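Local structure of homoserine kinase (Listeria monocytogenes, 3HUL) at residues Arg231-Ala234 with Lys235-Ala239. The protein probably catalyses the ATP-dependent phosphorylation of L-homoserine to O-phospho-L-homoserine, a step of threonine biosynthesis, as a GHMP-family kinase. Sequence-based numbering, arbitrary orientation.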
ATOM      1  N   ARG A 231     -18.250  23.226   8.020  1.00 33.65           N
ATOM      2  CA  ARG A 231     -17.397  23.071   6.832  1.00 34.21           C
ATOM      3  C   ARG A 231     -16.565  24.296   6.498  1.00 34.36           C
ATOM      4  O   ARG A 231     -15.339  24.210   6.372  1.00 34.08           O
ATOM      5  CB  ARG A 231     -18.229  22.712   5.597  1.00 34.01           C
ATOM      6  CG  ARG A 231     -18.306  21.260   5.352  1.00 33.61           C
ATOM      7  CD  ARG A 231     -19.287  20.851   4.254  1.00 33.39           C
ATOM      8  NE  ARG A 231     -19.625  19.448   4.483  1.00 33.81           N
ATOM      9  CZ  ARG A 231     -20.734  18.831   4.091  1.00 34.57           C
ATOM     10  NH1 ARG A 231     -21.677  19.485   3.438  1.00 35.94           N
ATOM     11  NH2 ARG A 231     -20.902  17.548   4.377  1.00 35.91           N
ATOM     12  N   ASP A 232     -17.241  25.438   6.343  1.00 34.87           N
ATOM     13  CA  ASP A 232     -16.579  26.701   5.992  1.00 34.69           C
ATOM     14  C   ASP A 232     -15.421  26.984   6.919  1.00 33.34           C
ATOM     15  O   ASP A 232     -14.308  27.228   6.470  1.00 33.53           O
ATOM     16  CB  ASP A 232     -17.557  27.882   6.066  1.00 36.29           C
ATOM     17  CG  ASP A 232     -18.515  27.921   4.898  1.00 39.70           C
ATOM     18  OD1 ASP A 232     -18.280  27.214   3.896  1.00 44.41           O
ATOM     19  OD2 ASP A 232     -19.517  28.662   4.991  1.00 45.08           O
ATOM     20  N   VAL A 233     -15.696  26.910   8.213  1.00 31.31           N
ATOM     21  CA  VAL A 233     -14.711  27.178   9.254  1.00 29.63           C
ATOM     22  C   VAL A 233     -13.559  26.169   9.303  1.00 28.58           C
ATOM     23  O   VAL A 233     -12.390  26.557   9.354  1.00 27.45           O
ATOM     24  CB  VAL A 233     -15.409  27.228  10.626  1.00 29.02           C
ATOM     25  CG1 VAL A 233     -14.381  27.230  11.764  1.00 27.34           C
ATOM     26  CG2 VAL A 233     -16.380  28.433  10.665  1.00 30.50           C
ATOM     27  N   ALA A 234     -13.911  24.885   9.330  1.00 27.56           N
ATOM     28  CA  ALA A 234     -12.938  23.813   9.409  1.00 27.14           C
ATOM     29  C   ALA A 234     -12.061  23.754   8.177  1.00 26.73           C
ATOM     30  O   ALA A 234     -10.865  23.764   8.292  1.00 27.19           O
ATOM     31  CB  ALA A 234     -13.633  22.483   9.640  1.00 27.21           C
ATOM     32  N   LYS A 235     -12.663  23.705   6.999  1.00 27.44           N
ATOM     33  CA  LYS A 235     -11.924  23.531   5.752  1.00 27.90           C
ATOM     34  C   LYS A 235     -11.139  24.777   5.389  1.00 28.02           C
ATOM     35  O   LYS A 235     -10.085  24.690   4.763  1.00 26.14           O
ATOM     36  CB  LYS A 235     -12.878  23.145   4.627  1.00 28.04           C
ATOM     37  CG  LYS A 235     -13.389  21.708   4.824  1.00 30.69           C
ATOM     38  CD  LYS A 235     -14.807  21.505   4.350  1.00 34.65           C
ATOM     39  CE  LYS A 235     -14.883  21.436   2.849  1.00 37.16           C
ATOM     40  NZ  LYS A 235     -13.813  20.565   2.371  1.00 37.09           N
ATOM     41  N   ASN A 236     -11.625  25.942   5.814  1.00 27.99           N
ATOM     42  CA  ASN A 236     -10.822  27.133   5.559  1.00 29.63           C
ATOM     43  C   ASN A 236      -9.535  27.211   6.380  1.00 29.08           C
ATOM     44  O   ASN A 236      -8.705  28.057   6.088  1.00 29.34           O
ATOM     45  CB  ASN A 236     -11.623  28.415   5.661  1.00 29.79           C
ATOM     46  CG  ASN A 236     -12.008  28.722   7.033  1.00 31.67           C
ATOM     47  OD1 ASN A 236     -11.230  28.612   7.950  1.00 35.20           O
ATOM     48  ND2 ASN A 236     -13.250  29.116   7.203  1.00 40.32           N
ATOM     49  N   GLN A 237      -9.396  26.346   7.394  1.00 28.75           N
ATOM     50  CA  GLN A 237      -8.135  26.196   8.134  1.00 29.20           C
ATOM     51  C   GLN A 237      -7.328  24.936   7.730  1.00 28.99           C
ATOM     52  O   GLN A 237      -6.213  24.725   8.208  1.00 28.51           O
ATOM     53  CB  GLN A 237      -8.373  26.189   9.644  1.00 29.54           C
ATOM     54  CG  GLN A 237      -9.156  27.399  10.174  1.00 31.11           C
ATOM     55  CD  GLN A 237      -9.473  27.275  11.658  1.00 31.20           C
ATOM     56  OE1 GLN A 237      -8.616  26.917  12.461  1.00 34.03           O
ATOM     57  NE2 GLN A 237     -10.701  27.580  12.020  1.00 30.82           N
ATOM     58  N   GLY A 238      -7.886  24.117   6.840  1.00 28.28           N
ATOM     59  CA  GLY A 238      -7.150  22.986   6.283  1.00 27.70           C
ATOM     60  C   GLY A 238      -7.724  21.630   6.655  1.00 27.53           C
ATOM     61  O   GLY A 238      -7.068  20.602   6.476  1.00 28.30           O
ATOM     62  N   ALA A 239      -8.934  21.613   7.212  1.00 26.55           N
ATOM     63  CA  ALA A 239      -9.599  20.344   7.501  1.00 25.18           C
ATOM     64  C   ALA A 239      -9.980  19.699   6.156  1.00 24.47           C
ATOM     65  O   ALA A 239     -10.143  20.392   5.149  1.00 23.43           O
ATOM     66  CB  ALA A 239     -10.818  20.548   8.393  1.00 23.81           C
TER
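R231-A234 and K235-A239 form one continuous run, the end of helix 227-235, K235 included, and the chain that leaves it. K235 N bonds to R231 O at 2.8 Å, the usual i to i+4 helical link. The helix then ends in a Schellman motif. Its two bonds run from A239 N to A234 O and from G238 N to K235 O, each 3.1 Å long. The second also closes the type I beta turn K235-G238. G238 takes a positive phi of 115°, which suits glycine because a side chain would press on the carbonyl oxygen of Q237. A234 O accepts an extra bond from Q237 N, also 3.1 Å long. Q237 N and A239 N come from opposite faces of the carbonyl plane, so this one oxygen ties both the turn and the outgoing chain to the helix end.

The methyl groups of A234 and A239 meet at 3.6 Å between their CB atoms, an apolar contact across the cap. R231 and K235 run side by side in the same direction, and their aliphatic parts touch at CG of R231 and CD of K235 (3.6 Å). V233 and Q237 do likewise. With chi1 at 169°, V233 turns CG1 to the side of its carbonyl carbon, where it comes 3.7 Å from NE2 of Q237. NE2 of Q237 hydrogen-bonds to S266 OG and only weakly to V233 O.

The guanidinium group of R231 forms a salt bridge with E211 and a hydrogen bond to A242 O, in strand 241-244. A234 and A239 pack on V253 of strand 251-255, while V233 touches L267 and A239 touches L263 of helix 260-268, so the capped end sits against both sheet and helix.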